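Local coordinates for LPXTG cell wall anchor domain-containing protein (Lactobacillus rhamnosus, PDB 7CBS) that serves as the basal pilin SpaB of the sortase-assembled SpaCBA pilus, probably helping to anchor the pilus to the cell wall, at residues 88-91 with 92-96; 154-158 with 159-163. One frame throughout, in Å; residues are numbered along the deposited sequence.

Contact 1: residues 88-91 with 92-96; sequences IEVA and QTTLS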
loop_
_atom_site.group_PDB
_atom_site.type_symbol
_atom_site.label_atom_id
_atom_site.label_comp_id
_atom_site.label_asym_id
_atom_site.label_seq_id
_atom_site.Cartn_x
_atom_site.Cartn_y
_atom_site.Cartn_z
ATOM N N ILE A 88 -0.119 11.974 -23.948
ATOM C CA ILE A 88 -0.063 10.940 -22.866
ATOM C C ILE A 88 -0.884 9.716 -23.296
ATOM O O ILE A 88 -0.352 8.592 -23.214
ATOM C CB ILE A 88 -0.555 11.528 -21.524
ATOM C CG1 ILE A 88 0.251 12.761 -21.104
ATOM C CG2 ILE A 88 -0.567 10.474 -20.430
ATOM C CD1 ILE A 88 1.711 12.486 -20.822
ATOM N N GLU A 89 -2.124 9.942 -23.738
ATOM C CA GLU A 89 -3.084 8.903 -24.204
ATOM C C GLU A 89 -2.456 8.095 -25.347
ATOM O O GLU A 89 -2.564 6.859 -25.324
ATOM C CB GLU A 89 -4.399 9.529 -24.688
ATOM C CG GLU A 89 -4.772 10.859 -24.042
ATOM C CD GLU A 89 -4.119 12.104 -24.628
ATOM O OE1 GLU A 89 -4.230 12.326 -25.858
ATOM O OE2 GLU A 89 -3.493 12.851 -23.850
ATOM N N VAL A 90 -1.835 8.777 -26.314
ATOM C CA VAL A 90 -1.197 8.172 -27.523
ATOM C C VAL A 90 -0.096 7.207 -27.068
ATOM O O VAL A 90 0.006 6.115 -27.659
ATOM C CB VAL A 90 -0.652 9.255 -28.477
ATOM C CG1 VAL A 90 0.206 8.665 -29.589
ATOM C CG2 VAL A 90 -1.776 10.092 -29.071
ATOM N N ALA A 91 0.680 7.586 -26.050
ATOM C CA ALA A 91 1.809 6.801 -25.495
ATOM C C ALA A 91 1.275 5.616 -24.678
ATOM O O ALA A 91 1.902 4.532 -24.715
ATOM C CB ALA A 91 2.694 7.696 -24.657
ATOM N N GLN A 92 0.164 5.812 -23.961
ATOM C CA GLN A 92 -0.545 4.736 -23.219
ATOM C C GLN A 92 -1.015 3.670 -24.212
ATOM O O GLN A 92 -0.855 2.478 -23.908
ATOM C CB GLN A 92 -1.735 5.295 -22.435
ATOM C CG GLN A 92 -1.341 5.955 -21.123
ATOM C CD GLN A 92 -2.554 6.384 -20.339
ATOM O OE1 GLN A 92 -3.273 7.301 -20.724
ATOM N NE2 GLN A 92 -2.793 5.714 -19.220
ATOM N N THR A 93 -1.577 4.092 -25.347
ATOM C CA THR A 93 -2.133 3.212 -26.411
ATOM C C THR A 93 -0.996 2.472 -27.126
ATOM O O THR A 93 -1.178 1.283 -27.420
ATOM C CB THR A 93 -2.983 4.016 -27.402
ATOM O OG1 THR A 93 -4.104 4.526 -26.677
ATOM C CG2 THR A 93 -3.463 3.195 -28.579
ATOM N N THR A 94 0.119 3.155 -27.403
ATOM C CA THR A 94 1.306 2.590 -28.103
ATOM C C THR A 94 1.933 1.482 -27.244
ATOM O O THR A 94 2.230 0.403 -27.801
ATOM C CB THR A 94 2.312 3.692 -28.460
ATOM O OG1 THR A 94 1.692 4.559 -29.411
ATOM C CG2 THR A 94 3.602 3.154 -29.040
ATOM N N LEU A 95 2.114 1.730 -25.942
ATOM C CA LEU A 95 2.750 0.770 -24.998
ATOM C C LEU A 95 1.757 -0.325 -24.580
ATOM O O LEU A 95 2.204 -1.304 -23.959
ATOM C CB LEU A 95 3.270 1.524 -23.768
ATOM C CG LEU A 95 4.595 2.265 -23.933
ATOM C CD1 LEU A 95 5.133 2.657 -22.570
ATOM C CD2 LEU A 95 5.617 1.423 -24.692
ATOM N N SER A 96 0.463 -0.156 -24.883
ATOM C CA SER A 96 -0.615 -1.147 -24.613
ATOM C C SER A 96 -0.715 -2.157 -25.765
ATOM O O SER A 96 -1.439 -3.157 -25.598
ATOM C CB SER A 96 -1.940 -0.465 -24.379
ATOM O OG SER A 96 -1.974 0.179 -23.110
#

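Contact 2: residues 154-158 with 159-163; sequences VVMSS and NLQHG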
loop_
_atom_site.group_PDB
_atom_site.type_symbol
_atom_site.label_atom_id
_atom_site.label_comp_id
_atom_site.label_asym_id
_atom_site.label_seq_id
_atom_site.Cartn_x
_atom_site.Cartn_y
_atom_site.Cartn_z
ATOM N N VAL A 154 -0.513 2.244 -16.859
ATOM C CA VAL A 154 -0.940 3.117 -15.726
ATOM C C VAL A 154 0.210 4.069 -15.391
ATOM O O VAL A 154 1.343 3.576 -15.177
ATOM C CB VAL A 154 -1.347 2.283 -14.498
ATOM C CG1 VAL A 154 -1.878 3.158 -13.368
ATOM C CG2 VAL A 154 -2.346 1.201 -14.867
ATOM N N VAL A 155 -0.082 5.369 -15.340
ATOM C CA VAL A 155 0.889 6.442 -14.990
ATOM C C VAL A 155 0.662 6.840 -13.529
ATOM O O VAL A 155 -0.500 7.087 -13.150
ATOM C CB VAL A 155 0.745 7.645 -15.941
ATOM C CG1 VAL A 155 1.772 8.724 -15.634
ATOM C CG2 VAL A 155 0.831 7.217 -17.405
ATOM N N MET A 156 1.733 6.889 -12.738
ATOM C CA MET A 156 1.696 7.340 -11.324
ATOM C C MET A 156 1.639 8.870 -11.309
ATOM O O MET A 156 2.677 9.511 -11.058
ATOM C CB MET A 156 2.905 6.807 -10.548
ATOM C CG MET A 156 2.936 5.288 -10.477
ATOM S SD MET A 156 1.507 4.598 -9.592
ATOM C CE MET A 156 0.952 3.343 -10.752
ATOM N N SER A 157 0.460 9.414 -11.611
ATOM C CA SER A 157 0.184 10.863 -11.817
ATOM C C SER A 157 0.371 11.642 -10.504
ATOM O O SER A 157 0.624 11.012 -9.463
ATOM C CB SER A 157 -1.195 11.065 -12.385
ATOM O OG SER A 157 -2.155 10.345 -11.632
ATOM N N SER A 158 0.250 12.967 -10.577
ATOM C CA SER A 158 0.450 13.928 -9.453
ATOM C C SER A 158 -0.322 13.475 -8.207
ATOM O O SER A 158 0.286 13.455 -7.124
ATOM C CB SER A 158 0.082 15.341 -9.860
ATOM O OG SER A 158 -1.012 15.872 -9.116
ATOM N N ASN A 159 -1.606 13.130 -8.363
ATOM C CA ASN A 159 -2.523 12.724 -7.260
ATOM C C ASN A 159 -1.910 11.557 -6.479
ATOM O O ASN A 159 -1.990 11.568 -5.228
ATOM C CB ASN A 159 -3.909 12.349 -7.786
ATOM C CG ASN A 159 -4.887 12.006 -6.684
ATOM O OD1 ASN A 159 -5.145 12.822 -5.801
ATOM N ND2 ASN A 159 -5.439 10.804 -6.731
ATOM N N LEU A 160 -1.324 10.593 -7.194
ATOM C CA LEU A 160 -0.714 9.364 -6.623
ATOM C C LEU A 160 0.649 9.696 -6.002
ATOM O O LEU A 160 0.948 9.143 -4.919
ATOM C CB LEU A 160 -0.592 8.307 -7.729
ATOM C CG LEU A 160 -1.911 7.697 -8.194
ATOM C CD1 LEU A 160 -1.760 7.026 -9.552
ATOM C CD2 LEU A 160 -2.417 6.706 -7.158
ATOM N N GLN A 161 1.433 10.574 -6.645
ATOM C CA GLN A 161 2.743 11.055 -6.132
ATOM C C GLN A 161 2.545 11.766 -4.784
ATOM O O GLN A 161 3.501 11.767 -3.969
ATOM C CB GLN A 161 3.416 12.001 -7.134
ATOM C CG GLN A 161 3.764 11.361 -8.472
ATOM C CD GLN A 161 4.763 10.237 -8.341
ATOM O OE1 GLN A 161 5.653 10.264 -7.494
ATOM N NE2 GLN A 161 4.623 9.227 -9.186
ATOM N N HIS A 162 1.354 12.340 -4.559
ATOM C CA HIS A 162 1.012 13.187 -3.385
ATOM C C HIS A 162 0.463 12.336 -2.230
ATOM O O HIS A 162 0.324 12.891 -1.121
ATOM C CB HIS A 162 0.043 14.302 -3.807
ATOM C CG HIS A 162 0.702 15.354 -4.638
ATOM N ND1 HIS A 162 1.956 15.848 -4.318
ATOM C CD2 HIS A 162 0.324 15.993 -5.759
ATOM C CE1 HIS A 162 2.315 16.747 -5.210
ATOM N NE2 HIS A 162 1.334 16.851 -6.106
ATOM N N GLY A 163 0.143 11.063 -2.487
ATOM C CA GLY A 163 -0.225 10.066 -1.462
ATOM C C GLY A 163 -1.683 10.162 -1.040
ATOM O O GLY A 163 -1.972 9.926 0.154
#

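Contact 1: residues 88-91 with 92-96
Thr-93 and Thr-94 each turn their hydroxyl back on the helix and bond a carbonyl one turn earlier. OG1 of Thr-93 donates to Glu-89 O at 3.1 Å, from above the carbonyl plane. Thr-93 N reaches the same oxygen at 2.9 Å from the opposite face, so two bonds grip Glu-89 O. The next residue repeats the pattern. Thr-94 OG1 gives its proton to Val-90 O at 2.9 Å, and Thr-94 N bonds that oxygen from its other face at 3.0 Å. Both hydroxyls reach back because OG1 lies anti to the carbonyl carbon and beside the backbone N (chi1 -64° and -65°). That torsion also fixes the methyl CG2 of each threonine anti to its backbone N.

Gln-92 runs on extended from CG (chi2 -175°). Its CG passes 3.5 Å from Ile-88 O, and its OE1 lies 4.2 Å from Ile-88 CG2. This side-chain contact is loose. The amide is positioned from outside the helix, where NE2 bonds Val-153 O on strand 152-155. The backbone bonds from Gln-92 N to Ile-88 O and from Leu-95 N to Ala-91 O complete the regular i to i+4 set.

Farther out, the face turned to helix 74-84 is apolar. Ile-88 and Ala-91 rest on Val-81 of helix 74-84, while Leu-95 meets Phe-77 and Leu-80 of that helix and also Val-153. Ser-96 OG donates to Gln-92 O at 2.7 Å, and Ser-96 O accepts from Asn-151 ND2. The whole is a short amphipathic alpha-helix with side-chain-to-backbone threonine bonds, packed against helix 74-84 and the edge of the pilin domain's beta-sheet.

Contact 2: residues 154-158 with 159-163
Gln-161 folds back to bond Met-156 O through NE2, at 2.7 Å and nearly straight (N-H...O 171°). The oxygen lies in the plane of the amide. CG of Gln-161, anti to the carbonyl carbon (chi1 -63°), lies 3.4 Å from Met-156 O, and a bend at chi2 (-63°) turns the amide onto that oxygen. NE2 also donates to Leu-126 O of strand 118-128, so two carbonyls hold the amide.

The tight side is the buried pair Met-156 and Leu-160. Leu-160 CD1 touches Met-156 SD at 4.1 Å and lies 3.8 Å from Val-155 O. Both side chains continue onto Leu-126 and Ile-168. In the backbone, Ser-157 O accepts from Gln-161 N at 3.0 Å and, weakly, from Leu-160 N.

The other side is looser and more exposed. Ser-157 holds the N-cap position, but its side chain makes no capping bond. Asn-159 turns outward to Asn-164. Gly-163, with positive phi, completes a Schellman motif, and its O meets Arg-167 of the second subunit.

With an alanine in place of Gln-161, Met-156 O and Leu-126 O would probably lose their shared donor and the side-chain tie between them. One amide thus ties the turn just after strand 152-155 to strand 118-128.

Contact 1 comes first along the chain and closes well before contact 2 opens. Their centres lie about 17 Å apart, yet their nearest atoms come within about 4 Å without touching. Strand 152-155 joins them. Helix 88-95 packs on it through Val-153, and contact 2 begins at its end and leads into helix 158-161. Helix 74-84 is a second shared neighbour, which contact 2 touches through Val-155. Both belong to the N-terminal D1 domain of the pilin. Helix 88-95 therefore sits at edge strand 152-155, while the short helix after that strand packs against strands 118-128, 131-141 and 167-170.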